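Local coordinates for short chain dehydrogenase (Leptospira borgpetersenii serovar Hardjo-bovis, PDB 6UH2), which binds NAD+ and probably acts as an oxidoreductase on CH-OH groups, as a member of the short-chain dehydrogenase/reductase family, at residues B[94-99]-B[145-150]. Residues are numbered along the deposited sequence; the frame is centred on the assembly and turned at random.
Sequences LINCAG and ILNFGS. With NAD (nicotinamide-adenine-dinucleotide), chain D.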
loop_
_atom_site.group_PDB
_atom_site.type_symbol
_atom_site.label_atom_id
_atom_site.label_comp_id
_atom_site.label_asym_id
_atom_site.label_seq_id
_atom_site.Cartn_x
_atom_site.Cartn_y
_atom_site.Cartn_z
ATOM N N LEU B 94 2.964 16.542 2.659
ATOM C CA LEU B 94 4.201 16.578 3.440
ATOM C C LEU B 94 4.814 15.184 3.444
ATOM O O LEU B 94 4.160 14.226 3.865
ATOM C CB LEU B 94 3.949 17.031 4.883
ATOM C CG LEU B 94 5.121 16.773 5.851
ATOM C CD1 LEU B 94 6.332 17.644 5.477
ATOM C CD2 LEU B 94 4.753 17.008 7.322
ATOM N N ILE B 95 6.061 15.068 2.995
ATOM C CA ILE B 95 6.776 13.794 3.006
ATOM C C ILE B 95 7.958 13.924 3.957
ATOM O O ILE B 95 8.929 14.634 3.666
ATOM C CB ILE B 95 7.237 13.371 1.604
ATOM C CG1 ILE B 95 6.047 13.334 0.640
ATOM C CG2 ILE B 95 7.933 11.999 1.660
ATOM C CD1 ILE B 95 6.368 12.735 -0.699
ATOM N N ASN B 96 7.885 13.223 5.093
ATOM C CA ASN B 96 8.959 13.228 6.088
ATOM C C ASN B 96 9.970 12.147 5.713
ATOM O O ASN B 96 10.021 11.055 6.285
ATOM C CB ASN B 96 8.385 13.013 7.485
ATOM C CG ASN B 96 7.688 14.248 8.023
ATOM O OD1 ASN B 96 8.288 15.317 8.102
ATOM N ND2 ASN B 96 6.407 14.109 8.381
ATOM N N CYS B 97 10.787 12.455 4.728
ATOM C CA CYS B 97 11.710 11.455 4.217
ATOM C C CYS B 97 13.067 11.504 4.900
ATOM O O CYS B 97 13.800 10.512 4.859
ATOM C CB CYS B 97 11.866 11.619 2.692
ATOM S SG CYS B 97 12.678 10.209 1.878
ATOM N N ALA B 98 13.407 12.610 5.556
ATOM C CA ALA B 98 14.707 12.703 6.203
ATOM C C ALA B 98 14.843 11.647 7.295
ATOM O O ALA B 98 13.912 11.411 8.075
ATOM C CB ALA B 98 14.897 14.097 6.793
ATOM N N GLY B 99 16.012 11.010 7.334
ATOM C CA GLY B 99 16.321 10.002 8.335
ATOM C C GLY B 99 17.800 9.707 8.327
ATOM O O GLY B 99 18.462 9.814 7.290
ATOM N N ILE B 145 -0.037 13.630 4.852
ATOM C CA ILE B 145 1.313 13.434 5.375
ATOM C C ILE B 145 1.752 12.009 5.064
ATOM O O ILE B 145 0.972 11.057 5.202
ATOM C CB ILE B 145 1.369 13.715 6.892
ATOM C CG1 ILE B 145 0.973 15.173 7.180
ATOM C CG2 ILE B 145 2.740 13.385 7.468
ATOM C CD1 ILE B 145 0.913 15.519 8.683
ATOM N N LEU B 146 3.004 11.858 4.646
ATOM C CA LEU B 146 3.584 10.533 4.431
ATOM C C LEU B 146 4.909 10.471 5.170
ATOM O O LEU B 146 5.818 11.251 4.871
ATOM C CB LEU B 146 3.788 10.230 2.940
ATOM C CG LEU B 146 4.446 8.867 2.664
ATOM C CD1 LEU B 146 3.552 7.713 3.159
ATOM C CD2 LEU B 146 4.800 8.698 1.172
ATOM N N ASN B 147 5.006 9.557 6.133
ATOM C CA ASN B 147 6.209 9.366 6.930
ATOM C C ASN B 147 7.023 8.200 6.381
ATOM O O ASN B 147 6.547 7.403 5.565
ATOM C CB ASN B 147 5.838 9.131 8.402
ATOM C CG ASN B 147 5.148 10.325 9.011
ATOM O OD1 ASN B 147 5.467 11.467 8.678
ATOM N ND2 ASN B 147 4.184 10.076 9.893
ATOM N N PHE B 148 8.269 8.101 6.836
ATOM C CA PHE B 148 9.162 7.039 6.390
ATOM C C PHE B 148 9.618 6.230 7.598
ATOM O O PHE B 148 10.296 6.753 8.490
ATOM C CB PHE B 148 10.338 7.600 5.579
ATOM C CG PHE B 148 10.084 7.564 4.099
ATOM C CD1 PHE B 148 9.225 8.484 3.513
ATOM C CD2 PHE B 148 10.638 6.564 3.306
ATOM C CE1 PHE B 148 8.948 8.426 2.142
ATOM C CE2 PHE B 148 10.364 6.501 1.950
ATOM C CZ PHE B 148 9.517 7.434 1.364
ATOM N N GLY B 149 9.185 4.969 7.643
ATOM C CA GLY B 149 9.674 4.026 8.622
ATOM C C GLY B 149 10.863 3.270 8.073
ATOM O O GLY B 149 11.746 3.856 7.431
ATOM N N SER B 150 10.875 1.959 8.312
ATOM C CA SER B 150 11.906 1.037 7.863
ATOM C C SER B 150 11.464 -0.366 8.237
ATOM O O SER B 150 10.745 -0.556 9.228
ATOM C CB SER B 150 13.269 1.340 8.512
ATOM O OG SER B 150 14.176 0.277 8.244
HETATM P PA NAD D . 20.074 9.275 2.611
HETATM O O1A NAD D . 21.147 9.200 3.727
HETATM O O2A NAD D . 20.472 9.043 1.153
HETATM O O5B NAD D . 19.245 10.686 2.693
HETATM C C5B NAD D . 18.804 11.269 3.905
HETATM C C4B NAD D . 18.668 12.730 3.572
HETATM O O4B NAD D . 18.179 13.341 4.825
HETATM C C3B NAD D . 20.002 13.406 3.218
HETATM O O3B NAD D . 19.858 14.229 2.035
HETATM C C2B NAD D . 20.257 14.315 4.429
HETATM O O2B NAD D . 20.980 15.503 4.074
HETATM C C1B NAD D . 18.830 14.578 4.964
HETATM N N9A NAD D . 18.968 15.053 6.337
HETATM C C8A NAD D . 19.854 14.615 7.321
HETATM N N7A NAD D . 19.737 15.321 8.414
HETATM C C5A NAD D . 18.758 16.276 8.140
HETATM C C6A NAD D . 18.212 17.319 8.882
HETATM N N6A NAD D . 18.596 17.582 10.147
HETATM N N1A NAD D . 17.255 18.067 8.311
HETATM C C2A NAD D . 16.863 17.820 7.060
HETATM N N3A NAD D . 17.338 16.854 6.269
HETATM C C4A NAD D . 18.285 16.106 6.856
HETATM O O3 NAD D . 18.854 8.275 2.976
HETATM P PN NAD D . 17.852 7.382 2.083
HETATM O O1N NAD D . 18.390 5.937 1.928
HETATM O O2N NAD D . 17.396 8.246 0.903
HETATM O O5D NAD D . 16.661 7.262 3.261
HETATM C C5D NAD D . 15.529 8.100 3.170
HETATM C C4D NAD D . 14.545 7.615 4.232
HETATM O O4D NAD D . 14.267 6.164 4.091
HETATM C C3D NAD D . 15.166 7.737 5.623
HETATM O O3D NAD D . 14.160 8.041 6.597
HETATM C C2D NAD D . 15.703 6.314 5.967
HETATM O O2D NAD D . 15.736 6.038 7.357
HETATM C C1D NAD D . 14.609 5.466 5.258
HETATM N N1N NAD D . 15.075 4.098 4.833
HETATM C C2N NAD D . 16.158 3.940 4.023
HETATM C C3N NAD D . 16.542 2.672 3.665
HETATM C C7N NAD D . 17.732 2.509 2.783
HETATM O O7N NAD D . 18.181 1.385 2.622
HETATM N N7N NAD D . 18.256 3.608 2.194
HETATM C C4N NAD D . 15.800 1.577 4.142
HETATM C C5N NAD D . 14.724 1.767 4.956
HETATM C C6N NAD D . 14.359 3.067 5.299
HETATM O O HOH W 1 9.615 9.972 8.899
#
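Two neighbouring parallel strands in the middle of the Rossmann-fold sheet, 93-96 and 144-148, pair here and separate at their C-terminal ends, where the NAD binds. L146 lies astride L94 and N96: its N donates to L94 O (2.7 Å) and its O accepts from N96 N (2.9 Å). One step further on, the strands begin to diverge and a water bridges the two chain segments, donating to N96 O and accepting from F148 N.

On the face carrying L94, N96, I145 and N147, the side chains of N96 and N147 extend alongside each other in the same direction, their amide planes 29° apart and so nearly coplanar. N96 ND2 gives a nearly straight hydrogen bond to N147 OD1 (2.8 Å), which it meets almost in line with the C=O bond, while the CG2 methyl of I145 packs against the same nitrogen at 3.8 Å. The two helices covering this face each hold one amide: N147 ND2 bonds T184 OG1 of helix 171-191, and N96 ND2 makes a weak second bond to S129 OG of helix 111-139.

I95 and L146 point to the opposite face. Where the strands end on that side, C97, with SG anti to its backbone N (chi1 -167°), sets its sulfur squarely over the F148 ring, 4.0 Å from the centroid and 6° off the normal, a Cys sulfur-aromatic contact. I95 CG2 meets the same ring obliquely, 3.7 Å from F148 CE1, and I32 and L36 of helix 31-42 also pack on F148.

At the C-terminal ends of the strands, C97 O accepts a hydrogen bond from the nicotinamide-ribose hydroxyl NAD O3D (3.0 Å), and F148 O is bonded by K177 NZ, which also hydrogen-bonds the NAD. Dinucleotide binding at the C-terminal ends of parallel strands, in the loops where adjacent strands separate, is characteristic of the Rossmann fold of short-chain dehydrogenases.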